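Oxalate--CoA ligase (Arabidopsis thaliana, PDB 5IE2) belongs to the ANL superfamily of AMP-binding enzymes, with a large N-terminal and a small C-terminal domain, and is bound here to adenosine-5'-triphosphate. Local coordinates at residues H214-L219 and W256-P261; A311-M314 and T318-M321; H433-Q438 and E461-T466. All blocks are in the same frame, centred on the assembly; numbering follows the deposited sequence.

Contact 1: H214-L219 and W256-P261; sequences HVHGLL and WYTAVP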
ATOM      1  N   HIS A 214      -0.924  -3.472  -5.022  1.00 19.07           N
ATOM      2  CA  HIS A 214      -1.468  -2.277  -4.293  1.00 19.25           C
ATOM      3  C   HIS A 214      -0.293  -1.283  -4.138  1.00 19.11           C
ATOM      4  O   HIS A 214       0.885  -1.714  -4.132  1.00 16.36           O
ATOM      5  CB  HIS A 214      -2.079  -2.688  -2.925  1.00 25.49           C
ATOM      6  CG  HIS A 214      -2.563  -1.537  -2.079  1.00 30.64           C
ATOM      7  ND1 HIS A 214      -1.720  -0.759  -1.292  1.00 32.15           N
ATOM      8  CD2 HIS A 214      -3.810  -1.013  -1.920  1.00 31.62           C
ATOM      9  CE1 HIS A 214      -2.423   0.197  -0.705  1.00 30.24           C
ATOM     10  NE2 HIS A 214      -3.696   0.060  -1.057  1.00 30.61           N
ATOM     11  N   VAL A 215      -0.560   0.023  -4.062  1.00 18.23           N
ATOM     12  CA  VAL A 215       0.548   1.007  -4.068  1.00 17.54           C
ATOM     13  C   VAL A 215       1.444   0.978  -2.862  1.00 17.50           C
ATOM     14  O   VAL A 215       2.528   1.500  -2.952  1.00 17.55           O
ATOM     15  CB  VAL A 215       0.087   2.504  -4.131  1.00 21.84           C
ATOM     16  CG1 VAL A 215      -0.317   2.906  -5.528  1.00 23.89           C
ATOM     17  CG2 VAL A 215      -1.012   2.745  -3.109  1.00 19.20           C
ATOM     18  N   HIS A 216       1.008   0.446  -1.709  1.00 15.37           N
ATOM     19  CA  HIS A 216       1.901   0.490  -0.532  1.00 14.26           C
ATOM     20  C   HIS A 216       3.152  -0.391  -0.799  1.00 18.32           C
ATOM     21  O   HIS A 216       4.306   0.087  -0.761  1.00 16.54           O
ATOM     22  CB  HIS A 216       1.138   0.038   0.726  1.00 12.93           C
ATOM     23  CG  HIS A 216       1.944   0.037   2.005  1.00 14.33           C
ATOM     24  ND1 HIS A 216       1.344  -0.078   3.247  1.00 15.76           N
ATOM     25  CD2 HIS A 216       3.280   0.013   2.234  1.00 15.56           C
ATOM     26  CE1 HIS A 216       2.279  -0.104   4.185  1.00 16.18           C
ATOM     27  NE2 HIS A 216       3.462  -0.078   3.596  1.00 16.35           N
ATOM     28  N   GLY A 217       2.943  -1.676  -1.053  1.00 18.69           N
ATOM     29  CA  GLY A 217       4.107  -2.533  -1.320  1.00 17.95           C
ATOM     30  C   GLY A 217       4.823  -2.111  -2.588  1.00 16.35           C
ATOM     31  O   GLY A 217       6.065  -2.113  -2.649  1.00 15.62           O
ATOM     32  N   LEU A 218       4.066  -1.720  -3.617  1.00 16.34           N
ATOM     33  CA  LEU A 218       4.690  -1.340  -4.892  1.00 15.88           C
ATOM     34  C   LEU A 218       5.564  -0.086  -4.779  1.00 15.76           C
ATOM     35  O   LEU A 218       6.720  -0.107  -5.202  1.00 14.21           O
ATOM     36  CB  LEU A 218       3.615  -1.097  -5.949  1.00 16.14           C
ATOM     37  CG  LEU A 218       4.007  -0.788  -7.374  1.00 17.62           C
ATOM     38  CD1 LEU A 218       4.831  -1.987  -7.894  1.00 15.27           C
ATOM     39  CD2 LEU A 218       2.741  -0.598  -8.238  1.00 20.28           C
ATOM     40  N   LEU A 219       5.001   1.027  -4.265  1.00 16.44           N
ATOM     41  CA  LEU A 219       5.763   2.301  -4.198  1.00 15.21           C
ATOM     42  C   LEU A 219       6.798   2.328  -3.096  1.00 14.26           C
ATOM     43  O   LEU A 219       7.933   2.762  -3.302  1.00 16.52           O
ATOM     44  CB  LEU A 219       4.820   3.537  -3.991  1.00 13.72           C
ATOM     45  CG  LEU A 219       4.396   4.204  -5.293  1.00 14.73           C
ATOM     46  CD1 LEU A 219       5.603   4.927  -5.985  1.00 18.51           C
ATOM     47  CD2 LEU A 219       3.708   3.182  -6.280  1.00 15.31           C
ATOM     48  N   TRP A 256      15.197  -2.308   7.159  1.00 14.95           N
ATOM     49  CA  TRP A 256      13.861  -1.752   7.487  1.00 14.81           C
ATOM     50  C   TRP A 256      12.806  -2.670   6.876  1.00 16.99           C
ATOM     51  O   TRP A 256      13.144  -3.523   6.018  1.00 16.69           O
ATOM     52  CB  TRP A 256      13.741  -0.303   6.914  1.00 12.74           C
ATOM     53  CG  TRP A 256      13.722  -0.253   5.427  1.00 13.66           C
ATOM     54  CD1 TRP A 256      14.787  -0.508   4.577  1.00 15.19           C
ATOM     55  CD2 TRP A 256      12.593   0.045   4.584  1.00 13.40           C
ATOM     56  NE1 TRP A 256      14.384  -0.358   3.266  1.00 14.96           N
ATOM     57  CE2 TRP A 256      13.060   0.027   3.238  1.00 17.07           C
ATOM     58  CE3 TRP A 256      11.247   0.410   4.849  1.00 14.31           C
ATOM     59  CZ2 TRP A 256      12.212   0.328   2.125  1.00 17.47           C
ATOM     60  CZ3 TRP A 256      10.390   0.726   3.744  1.00 17.51           C
ATOM     61  CH2 TRP A 256      10.874   0.647   2.396  1.00 18.38           C
ATOM     62  N   TYR A 257      11.520  -2.467   7.233  1.00 15.24           N
ATOM     63  CA  TYR A 257      10.428  -3.013   6.437  1.00 14.34           C
ATOM     64  C   TYR A 257       9.194  -2.113   6.636  1.00 13.84           C
ATOM     65  O   TYR A 257       9.157  -1.272   7.559  1.00 15.28           O
ATOM     66  CB  TYR A 257      10.085  -4.511   6.783  1.00 14.92           C
ATOM     67  CG  TYR A 257       9.306  -4.749   8.065  1.00 15.38           C
ATOM     68  CD1 TYR A 257       7.913  -4.947   8.048  1.00 16.39           C
ATOM     69  CD2 TYR A 257       9.960  -4.799   9.294  1.00 16.96           C
ATOM     70  CE1 TYR A 257       7.191  -5.174   9.217  1.00 16.09           C
ATOM     71  CE2 TYR A 257       9.269  -5.032  10.464  1.00 15.92           C
ATOM     72  CZ  TYR A 257       7.871  -5.235  10.423  1.00 16.84           C
ATOM     73  OH  TYR A 257       7.171  -5.456  11.584  1.00 18.20           O
ATOM     74  N   THR A 258       8.234  -2.304   5.754  1.00 14.41           N
ATOM     75  CA  THR A 258       6.977  -1.566   5.849  1.00 13.72           C
ATOM     76  C   THR A 258       5.838  -2.563   5.753  1.00 16.28           C
ATOM     77  O   THR A 258       5.914  -3.564   4.977  1.00 17.90           O
ATOM     78  CB  THR A 258       6.889  -0.477   4.738  1.00 15.40           C
ATOM     79  OG1 THR A 258       5.690   0.281   4.918  1.00 17.16           O
ATOM     80  CG2 THR A 258       6.870  -1.105   3.325  1.00 17.26           C
ATOM     81  N   ALA A 259       4.770  -2.323   6.525  1.00 16.26           N
ATOM     82  CA  ALA A 259       3.643  -3.233   6.487  1.00 15.85           C
ATOM     83  C   ALA A 259       2.418  -2.489   6.941  1.00 16.86           C
ATOM     84  O   ALA A 259       2.507  -1.339   7.399  1.00 16.01           O
ATOM     85  CB  ALA A 259       3.883  -4.471   7.364  1.00 15.01           C
ATOM     86  N   VAL A 260       1.277  -3.132   6.823  1.00 15.87           N
ATOM     87  CA  VAL A 260       0.025  -2.557   7.368  1.00 16.62           C
ATOM     88  C   VAL A 260      -0.207  -3.107   8.805  1.00 19.63           C
ATOM     89  O   VAL A 260       0.341  -4.172   9.170  1.00 18.36           O
ATOM     90  CB  VAL A 260      -1.177  -2.896   6.459  1.00 16.34           C
ATOM     91  CG1 VAL A 260      -0.913  -2.347   5.018  1.00 20.52           C
ATOM     92  CG2 VAL A 260      -1.405  -4.450   6.428  1.00 17.57           C
ATOM     93  N   PRO A 261      -1.029  -2.431   9.615  1.00 19.07           N
ATOM     94  CA  PRO A 261      -1.199  -2.907  11.002  1.00 18.51           C
ATOM     95  C   PRO A 261      -1.595  -4.399  11.138  1.00 19.49           C
ATOM     96  O   PRO A 261      -1.079  -5.056  12.042  1.00 19.98           O
ATOM     97  CB  PRO A 261      -2.320  -2.020  11.540  1.00 17.41           C
ATOM     98  CG  PRO A 261      -2.039  -0.666  10.834  1.00 17.02           C
ATOM     99  CD  PRO A 261      -1.663  -1.108   9.400  1.00 16.19           C
TER
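H216, in the first turn of helix 215-227, reaches across to the edge strand 256-259 and meets T258 through a single polar contact, H216 NE2 to T258 OG1 at 2.6 Å. The bond is short and nearly straight (163°), and either atom could be the donor. Two torsions bring the groups together: the imidazole extends with CG anti to the backbone N (chi1 180°), and the threonine hydroxyl is likewise anti to its own N. The hydroxyl lies at the ring edge, near the imidazole plane. T258 OG1 is also bonded to R286, and H216 ND1 to S289, so both ring nitrogens are engaged and the rotation of this buried ring is fixed.

The other contacts are van der Waals. A259 O approaches the same edge, 3.5 Å from H216 CE1, while V260 CG1 comes obliquely to within 3.7 Å of H216 ND1. T258 CG2 lies 3.6 Å from H216 NE2.

Within 214-219, H214 is the N-cap: its ND1 accepts from H216 N at 3.0 Å, with the donor tilted 30° from the imidazole plane. The other ring nitrogen of H214, NE2, is hydrogen-bonded to ATP O2A, so one imidazole serves both helix start and nucleotide.

Strand 256-259 is outermost in its sheet and pairs with 284-287, from which R286 comes, while helix 215-227 lies against the sheet, the H216 ring stacked on H319. V215 and L218 touch strand 164-169, and L219 packs on helix 184-198.

Contact 2: A311-M314 and T318-M321; sequences AYAM and THLM. With ATP (adenosine-5'-triphosphate), chain C; ACY (acetic acid), chain E.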
ATOM      1  N   ALA A 311       2.910   6.289   8.641  1.00 15.25           N
ATOM      2  CA  ALA A 311       2.678   7.174   7.497  1.00 16.57           C
ATOM      3  C   ALA A 311       1.194   7.099   7.097  1.00 16.46           C
ATOM      4  O   ALA A 311       0.506   6.147   7.462  1.00 14.75           O
ATOM      5  CB  ALA A 311       3.538   6.764   6.307  1.00 15.06           C
ATOM      6  N   TYR A 312       0.760   8.066   6.293  1.00 16.06           N
ATOM      7  CA  TYR A 312      -0.601   8.166   5.755  1.00 15.80           C
ATOM      8  C   TYR A 312      -0.492   8.242   4.225  1.00 15.19           C
ATOM      9  O   TYR A 312       0.347   8.969   3.700  1.00 14.86           O
ATOM     10  CB  TYR A 312      -1.267   9.408   6.353  1.00 15.61           C
ATOM     11  CG  TYR A 312      -2.516   9.968   5.670  1.00 15.61           C
ATOM     12  CD1 TYR A 312      -3.648   9.173   5.465  1.00 17.52           C
ATOM     13  CD2 TYR A 312      -2.595  11.322   5.386  1.00 14.67           C
ATOM     14  CE1 TYR A 312      -4.854   9.722   4.900  1.00 16.54           C
ATOM     15  CE2 TYR A 312      -3.766  11.879   4.857  1.00 16.39           C
ATOM     16  CZ  TYR A 312      -4.866  11.083   4.600  1.00 17.48           C
ATOM     17  OH  TYR A 312      -5.986  11.657   4.049  1.00 18.30           O
ATOM     18  N   ALA A 313      -1.278   7.424   3.535  1.00 15.26           N
ATOM     19  CA  ALA A 313      -1.110   7.258   2.090  1.00 14.19           C
ATOM     20  C   ALA A 313      -2.399   6.843   1.406  1.00 14.12           C
ATOM     21  O   ALA A 313      -3.284   6.367   2.056  1.00 15.36           O
ATOM     22  CB  ALA A 313      -0.024   6.199   1.787  1.00 14.42           C
ATOM     23  N   MET A 314      -2.499   7.057   0.093  1.00 13.93           N
ATOM     24  CA  MET A 314      -3.685   6.591  -0.629  1.00 13.81           C
ATOM     25  C   MET A 314      -3.349   6.433  -2.096  1.00 14.73           C
ATOM     26  O   MET A 314      -2.378   7.006  -2.605  1.00 15.28           O
ATOM     27  CB  MET A 314      -4.868   7.570  -0.409  1.00 14.20           C
ATOM     28  CG  MET A 314      -4.708   8.941  -1.112  1.00 14.26           C
ATOM     29  SD  MET A 314      -5.989  10.087  -0.509  1.00 19.89           S
ATOM     30  CE  MET A 314      -7.545   9.213  -0.772  1.00 19.03           C
ATOM     31  N   THR A 318      -0.530   8.464  -5.229  1.00 14.74           N
ATOM     32  CA  THR A 318       0.598   7.543  -5.548  1.00 15.35           C
ATOM     33  C   THR A 318       1.268   7.136  -4.191  1.00 15.83           C
ATOM     34  O   THR A 318       2.484   7.200  -4.021  1.00 17.01           O
ATOM     35  CB  THR A 318       1.618   8.186  -6.560  1.00 14.26           C
ATOM     36  OG1 THR A 318       0.841   8.724  -7.629  1.00 17.43           O
ATOM     37  CG2 THR A 318       2.562   7.119  -7.184  1.00 15.24           C
ATOM     38  N   HIS A 319       0.427   6.718  -3.263  1.00 16.21           N
ATOM     39  CA  HIS A 319       0.841   6.297  -1.911  1.00 15.25           C
ATOM     40  C   HIS A 319       1.118   7.530  -0.999  1.00 15.72           C
ATOM     41  O   HIS A 319       0.178   8.222  -0.601  1.00 15.21           O
ATOM     42  CB  HIS A 319       2.058   5.308  -1.981  1.00 12.40           C
ATOM     43  CG  HIS A 319       2.333   4.606  -0.674  1.00 14.91           C
ATOM     44  ND1 HIS A 319       1.357   3.946   0.048  1.00 15.09           N
ATOM     45  CD2 HIS A 319       3.482   4.504   0.060  1.00 17.23           C
ATOM     46  CE1 HIS A 319       1.892   3.471   1.171  1.00 17.14           C
ATOM     47  NE2 HIS A 319       3.177   3.795   1.204  1.00 17.44           N
ATOM     48  N   LEU A 320       2.375   7.797  -0.650  1.00 15.70           N
ATOM     49  CA  LEU A 320       2.695   8.643   0.505  1.00 12.97           C
ATOM     50  C   LEU A 320       2.114  10.092   0.447  1.00 15.37           C
ATOM     51  O   LEU A 320       2.322  10.829  -0.553  1.00 15.90           O
ATOM     52  CB  LEU A 320       4.228   8.731   0.634  1.00 12.64           C
ATOM     53  CG  LEU A 320       4.727   9.636   1.778  1.00 15.78           C
ATOM     54  CD1 LEU A 320       4.370   9.026   3.093  1.00 14.77           C
ATOM     55  CD2 LEU A 320       6.261   9.785   1.619  1.00 15.28           C
ATOM     56  N   MET A 321       1.437  10.477   1.523  1.00 15.44           N
ATOM     57  CA  MET A 321       1.063  11.869   1.757  1.00 16.77           C
ATOM     58  C   MET A 321       1.853  12.452   2.952  1.00 17.05           C
ATOM     59  O   MET A 321       2.522  13.498   2.822  1.00 19.14           O
ATOM     60  CB  MET A 321      -0.450  11.980   2.020  1.00 16.21           C
ATOM     61  CG  MET A 321      -1.252  11.699   0.716  1.00 18.53           C
ATOM     62  SD  MET A 321      -3.037  11.735   1.048  1.00 18.28           S
ATOM     63  CE  MET A 321      -3.255  10.118   1.867  1.00 14.27           C
TER
HETATM   64  PG  ATP C 601     -11.856   3.349  -1.518  0.84 33.82           P
HETATM   65  O1G ATP C 601     -12.911   3.765  -0.493  0.78 36.87           O
HETATM   66  O2G ATP C 601     -12.401   2.503  -2.613  0.82 33.98           O
HETATM   67  O3G ATP C 601     -11.095   4.559  -2.053  0.91 32.63           O
HETATM   68  PB  ATP C 601      -9.592   2.950   0.228  0.82 25.58           P
HETATM   69  O1B ATP C 601      -9.310   1.950   1.328  1.00 24.38           O
HETATM   70  O2B ATP C 601      -9.906   4.369   0.546  0.74 24.29           O
HETATM   71  O3B ATP C 601     -10.760   2.391  -0.779  1.00 32.72           O
HETATM   72  PA  ATP C 601      -6.719   3.071  -0.449  1.00 23.36           P
HETATM   73  O1A ATP C 601      -6.219   4.147  -1.404  1.00 23.00           O
HETATM   74  O2A ATP C 601      -6.131   1.715  -0.497  1.00 23.78           O
HETATM   75  O3A ATP C 601      -8.290   2.876  -0.760  1.00 30.58           O
HETATM   76  O5' ATP C 601      -6.710   3.667   1.037  1.00 19.43           O
HETATM   77  C5' ATP C 601      -6.395   5.044   1.361  1.00 18.85           C
HETATM   78  C4' ATP C 601      -7.147   5.360   2.665  1.00 19.89           C
HETATM   79  O4' ATP C 601      -6.558   4.605   3.741  1.00 19.06           O
HETATM   80  C3' ATP C 601      -6.938   6.771   3.122  1.00 19.46           C
HETATM   81  O3' ATP C 601      -7.834   7.638   2.430  1.00 20.78           O
HETATM   82  C2' ATP C 601      -7.239   6.697   4.604  1.00 20.24           C
HETATM   83  O2' ATP C 601      -8.659   6.590   4.790  1.00 22.70           O
HETATM   84  C1' ATP C 601      -6.679   5.346   4.942  1.00 17.88           C
HETATM   85  N9  ATP C 601      -5.330   5.423   5.552  1.00 16.30           N
HETATM   86  C8  ATP C 601      -4.136   5.328   4.954  1.00 16.32           C
HETATM   87  N7  ATP C 601      -3.149   5.426   5.898  1.00 15.32           N
HETATM   88  C5  ATP C 601      -3.772   5.562   7.113  1.00 16.70           C
HETATM   89  C6  ATP C 601      -3.325   5.693   8.519  1.00 17.63           C
HETATM   90  N6  ATP C 601      -1.985   5.643   8.821  1.00 16.26           N
HETATM   91  N1  ATP C 601      -4.294   5.798   9.458  1.00 19.81           N
HETATM   92  C2  ATP C 601      -5.612   5.796   9.150  1.00 21.74           C
HETATM   93  N3  ATP C 601      -6.095   5.688   7.886  1.00 19.96           N
HETATM   94  C4  ATP C 601      -5.197   5.562   6.867  1.00 16.67           C
HETATM   95  C   ACY E 603      -1.781   3.211   0.938  1.00 23.69           C
HETATM   96  O   ACY E 603      -1.009   2.718   1.841  1.00 24.14           O
HETATM   97  OXT ACY E 603      -1.379   3.903  -0.044  1.00 22.33           O
HETATM   98  CH3 ACY E 603      -3.265   3.001   1.077  1.00 20.30           C
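The hairpin of strands 308-314 and 319-323 forms one wall of the nucleotide pocket in this ANL-family enzyme. Its antiparallel ladder has A313 opposite L320 as a non-hydrogen-bonded pair and M314 opposite H319 as a hydrogen-bonded one. M314 N gives to H319 O at 3.0 Å and H319 N to M314 O at 2.9 Å, the latter bent to 140° with its donor above the carbonyl plane. Farther along, M321 N reaches Y312 O (2.9 Å), in the carbonyl plane.

On the side of Y312 the strands meet through a Met-aromatic contact. The M321 methyl stands over the centre of one face of the Y312 ring, CE 3.3 Å from the centroid and 12° off the normal, a CH-pi contact, while SD lies obliquely. A bend at chi3 (-76°) turns this methyl onto the ring, where it also meets M314 CG. The phenol OH of Y312 is hydrogen-bonded to D394.

A313 CB sits over one face of the H319 imidazole, 3.2 Å from ND1. At the edge of that ring, H319 ND1 donates to OXT of a bound acetic acid, probably from the crystallisation liquor, at 2.7 Å; NE2 is hydrogen-bonded to R286, so in this crystal both ring nitrogens have partners. The first strand meets ATP directly: ATP N6, the adenine amino group, donates to A311 O, N7 lies near the plane of the Y312 ring at its edge, and M314 CB touches C5'.

Strand 308-314 lies between 284-287 and 319-323 in the sheet. Helices 184-198 and 215-227 cover the side of L320 and H319, and strand 389-392 packs against M314 and M321.

Contact 3: H433-Q438 and E461-T466; sequences HPDVSQ and EGTTVT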
ATOM      1  N   HIS A 433      -7.150  -4.047  25.518  1.00 27.63           N
ATOM      2  CA  HIS A 433      -7.700  -5.012  26.476  1.00 27.77           C
ATOM      3  C   HIS A 433      -6.804  -6.241  26.474  1.00 30.96           C
ATOM      4  O   HIS A 433      -6.459  -6.736  25.414  1.00 30.23           O
ATOM      5  CB  HIS A 433      -9.123  -5.404  26.133  1.00 25.98           C
ATOM      6  CG  HIS A 433      -9.749  -6.304  27.151  1.00 31.79           C
ATOM      7  ND1 HIS A 433      -9.379  -7.622  27.310  1.00 32.05           N
ATOM      8  CD2 HIS A 433     -10.698  -6.064  28.086  1.00 32.94           C
ATOM      9  CE1 HIS A 433     -10.079  -8.161  28.293  1.00 34.20           C
ATOM     10  NE2 HIS A 433     -10.898  -7.242  28.772  1.00 34.68           N
ATOM     11  N   PRO A 434      -6.426  -6.740  27.668  1.00 33.49           N
ATOM     12  CA  PRO A 434      -5.441  -7.836  27.789  1.00 34.47           C
ATOM     13  C   PRO A 434      -5.781  -9.064  26.965  1.00 35.78           C
ATOM     14  O   PRO A 434      -4.859  -9.748  26.488  1.00 35.83           O
ATOM     15  CB  PRO A 434      -5.491  -8.196  29.285  1.00 36.88           C
ATOM     16  CG  PRO A 434      -5.981  -6.982  29.961  1.00 38.22           C
ATOM     17  CD  PRO A 434      -6.866  -6.225  28.975  1.00 35.21           C
ATOM     18  N   ASP A 435      -7.076  -9.330  26.757  1.00 36.30           N
ATOM     19  CA  ASP A 435      -7.493 -10.558  26.075  1.00 37.77           C
ATOM     20  C   ASP A 435      -7.963 -10.360  24.651  1.00 36.79           C
ATOM     21  O   ASP A 435      -8.548 -11.264  24.073  1.00 37.41           O
ATOM     22  CB  ASP A 435      -8.620 -11.254  26.856  1.00 40.30           C
ATOM     23  CG  ASP A 435      -8.209 -11.627  28.252  1.00 43.91           C
ATOM     24  OD1 ASP A 435      -7.033 -11.964  28.468  1.00 45.84           O
ATOM     25  OD2 ASP A 435      -9.068 -11.581  29.155  1.00 47.38           O
ATOM     26  N   VAL A 436      -7.738  -9.176  24.080  1.00 35.67           N
ATOM     27  CA  VAL A 436      -8.163  -8.916  22.708  1.00 33.38           C
ATOM     28  C   VAL A 436      -6.977  -9.042  21.750  1.00 33.54           C
ATOM     29  O   VAL A 436      -5.930  -8.405  21.929  1.00 32.27           O
ATOM     30  CB  VAL A 436      -8.814  -7.501  22.558  1.00 30.59           C
ATOM     31  CG1 VAL A 436      -9.040  -7.190  21.122  1.00 29.53           C
ATOM     32  CG2 VAL A 436     -10.134  -7.422  23.340  1.00 30.32           C
ATOM     33  N   SER A 437      -7.118  -9.901  20.756  1.00 34.17           N
ATOM     34  CA  SER A 437      -6.072 -10.057  19.757  1.00 35.07           C
ATOM     35  C   SER A 437      -6.389  -9.171  18.567  1.00 31.99           C
ATOM     36  O   SER A 437      -5.473  -8.620  17.921  1.00 33.51           O
ATOM     37  CB  SER A 437      -5.937 -11.505  19.318  1.00 41.08           C
ATOM     38  OG  SER A 437      -6.647 -11.687  18.119  1.00 45.35           O
ATOM     39  N   GLN A 438      -7.672  -9.053  18.237  1.00 28.35           N
ATOM     40  CA  GLN A 438      -8.042  -8.136  17.169  1.00 29.12           C
ATOM     41  C   GLN A 438      -9.366  -7.437  17.471  1.00 30.40           C
ATOM     42  O   GLN A 438     -10.202  -7.976  18.178  1.00 28.84           O
ATOM     43  CB  GLN A 438      -8.121  -8.855  15.813  1.00 30.53           C
ATOM     44  CG  GLN A 438      -8.406  -7.911  14.634  1.00 31.35           C
ATOM     45  CD  GLN A 438      -7.298  -6.833  14.403  1.00 39.71           C
ATOM     46  OE1 GLN A 438      -7.257  -5.784  15.084  1.00 35.83           O
ATOM     47  NE2 GLN A 438      -6.416  -7.092  13.407  1.00 38.78           N
ATOM     48  N   GLU A 461      -6.200 -16.636  21.943  1.00 47.79           N
ATOM     49  CA  GLU A 461      -6.424 -18.072  22.103  1.00 55.42           C
ATOM     50  C   GLU A 461      -6.275 -18.482  23.569  1.00 54.92           C
ATOM     51  O   GLU A 461      -5.371 -18.025  24.274  1.00 53.52           O
ATOM     52  CB  GLU A 461      -5.498 -18.892  21.201  1.00 62.93           C
ATOM     53  CG  GLU A 461      -6.285 -19.691  20.143  1.00 69.96           C
ATOM     54  CD  GLU A 461      -5.486 -20.821  19.506  1.00 75.25           C
ATOM     55  OE1 GLU A 461      -4.902 -20.623  18.411  1.00 76.89           O
ATOM     56  OE2 GLU A 461      -5.454 -21.920  20.107  1.00 78.24           O
ATOM     57  N   GLY A 462      -7.219 -19.302  24.031  1.00 55.33           N
ATOM     58  CA  GLY A 462      -7.213 -19.790  25.392  1.00 55.83           C
ATOM     59  C   GLY A 462      -7.718 -18.778  26.397  1.00 56.57           C
ATOM     60  O   GLY A 462      -7.608 -18.983  27.606  1.00 56.48           O
ATOM     61  N   THR A 463      -8.304 -17.694  25.911  1.00 55.44           N
ATOM     62  CA  THR A 463      -8.909 -16.744  26.824  1.00 55.95           C
ATOM     63  C   THR A 463     -10.381 -16.782  26.508  1.00 55.05           C
ATOM     64  O   THR A 463     -10.774 -17.185  25.412  1.00 56.23           O
ATOM     65  CB  THR A 463      -8.380 -15.288  26.655  1.00 52.84           C
ATOM     66  OG1 THR A 463      -8.765 -14.789  25.374  1.00 52.43           O
ATOM     67  CG2 THR A 463      -6.850 -15.212  26.812  1.00 51.97           C
ATOM     68  N   THR A 464     -11.197 -16.375  27.462  1.00 54.55           N
ATOM     69  CA  THR A 464     -12.603 -16.161  27.174  1.00 55.75           C
ATOM     70  C   THR A 464     -12.986 -14.706  27.517  1.00 53.54           C
ATOM     71  O   THR A 464     -12.636 -14.170  28.574  1.00 52.48           O
ATOM     72  CB  THR A 464     -13.504 -17.156  27.930  1.00 58.43           C
ATOM     73  OG1 THR A 464     -13.415 -16.902  29.335  1.00 62.10           O
ATOM     74  CG2 THR A 464     -13.072 -18.600  27.663  1.00 56.86           C
ATOM     75  N   VAL A 465     -13.713 -14.091  26.593  1.00 52.32           N
ATOM     76  CA  VAL A 465     -14.055 -12.673  26.651  1.00 49.18           C
ATOM     77  C   VAL A 465     -15.549 -12.525  26.555  1.00 46.41           C
ATOM     78  O   VAL A 465     -16.164 -13.159  25.704  1.00 46.45           O
ATOM     79  CB  VAL A 465     -13.397 -11.895  25.487  1.00 48.14           C
ATOM     80  CG1 VAL A 465     -13.991 -10.522  25.365  1.00 50.07           C
ATOM     81  CG2 VAL A 465     -11.895 -11.833  25.657  1.00 46.42           C
ATOM     82  N   THR A 466     -16.149 -11.713  27.427  1.00 43.17           N
ATOM     83  CA  THR A 466     -17.574 -11.447  27.312  1.00 41.57           C
ATOM     84  C   THR A 466     -17.813 -10.022  26.819  1.00 41.90           C
ATOM     85  O   THR A 466     -16.940  -9.157  26.942  1.00 41.75           O
ATOM     86  CB  THR A 466     -18.298 -11.624  28.639  1.00 42.34           C
ATOM     87  OG1 THR A 466     -17.829 -10.644  29.568  1.00 41.32           O
ATOM     88  CG2 THR A 466     -18.048 -13.034  29.217  1.00 42.30           C
TER
HETATM   89  O   HOH W   1     -11.946 -11.732  28.888  1.00 49.96           O
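D435 meets both T463 and V465 where the turn at 433-436 comes up against the loop 461-466 of the C-terminal domain. The direct contacts are van der Waals. D435 CB rests on V465 CG2 at 3.5 Å. With CG anti to the carbonyl carbon (chi1 -60°), the D435 carboxylate is laid obliquely across T463, its OD1 3.7 Å from the methyl CG2 of T463. The hydroxyl of T463 is bonded instead to R460 O, just before its own segment.

The polar link is through water. One molecule donates to D435 OD2 at 2.9 Å and to T464 O at 2.6 Å, bridging the acid to the loop backbone where the two oxygens, both acceptors, could not pair directly.

Inside 433-438, a type I turn from H433 to V436 sets the acid in place. V436 N closes the turn on H433 O (3.1 Å), and D435 N donates to the ring nitrogen H433 ND1 at 2.9 Å, with the donor 16° from the imidazole plane.

The turn leads into strand 436-446, which pairs antiparallel with 450-459; there S437 and Q438 both face I458 in a classic beta bulge. V465 and V436 pack on I470 of helix 467-477, the H433 ring meets F473 edge-to-face, and T466 caps the start of that helix.

Contacts 1 and 2 belong to the N-terminal part of the enzyme and touch: their centres are 10 Å apart, and H216 CA lies 3.4 Å from H319 CE1. They reach the same sheet, contact 1 from its edge strand and contact 2 from the hairpin farther across, and R286 on the strand between bonds to both T258 and H319. Both border the ATP site, contact 1 through H214 and contact 2 through 311-314, and the bound acetic acid lies close to both H216 and H319. Contact 3 is in the C-terminal domain, centred about 28 Å from contact 1 and 32 Å from contact 2; its nearest atoms come within about 6 Å and 16 Å of them, without touching.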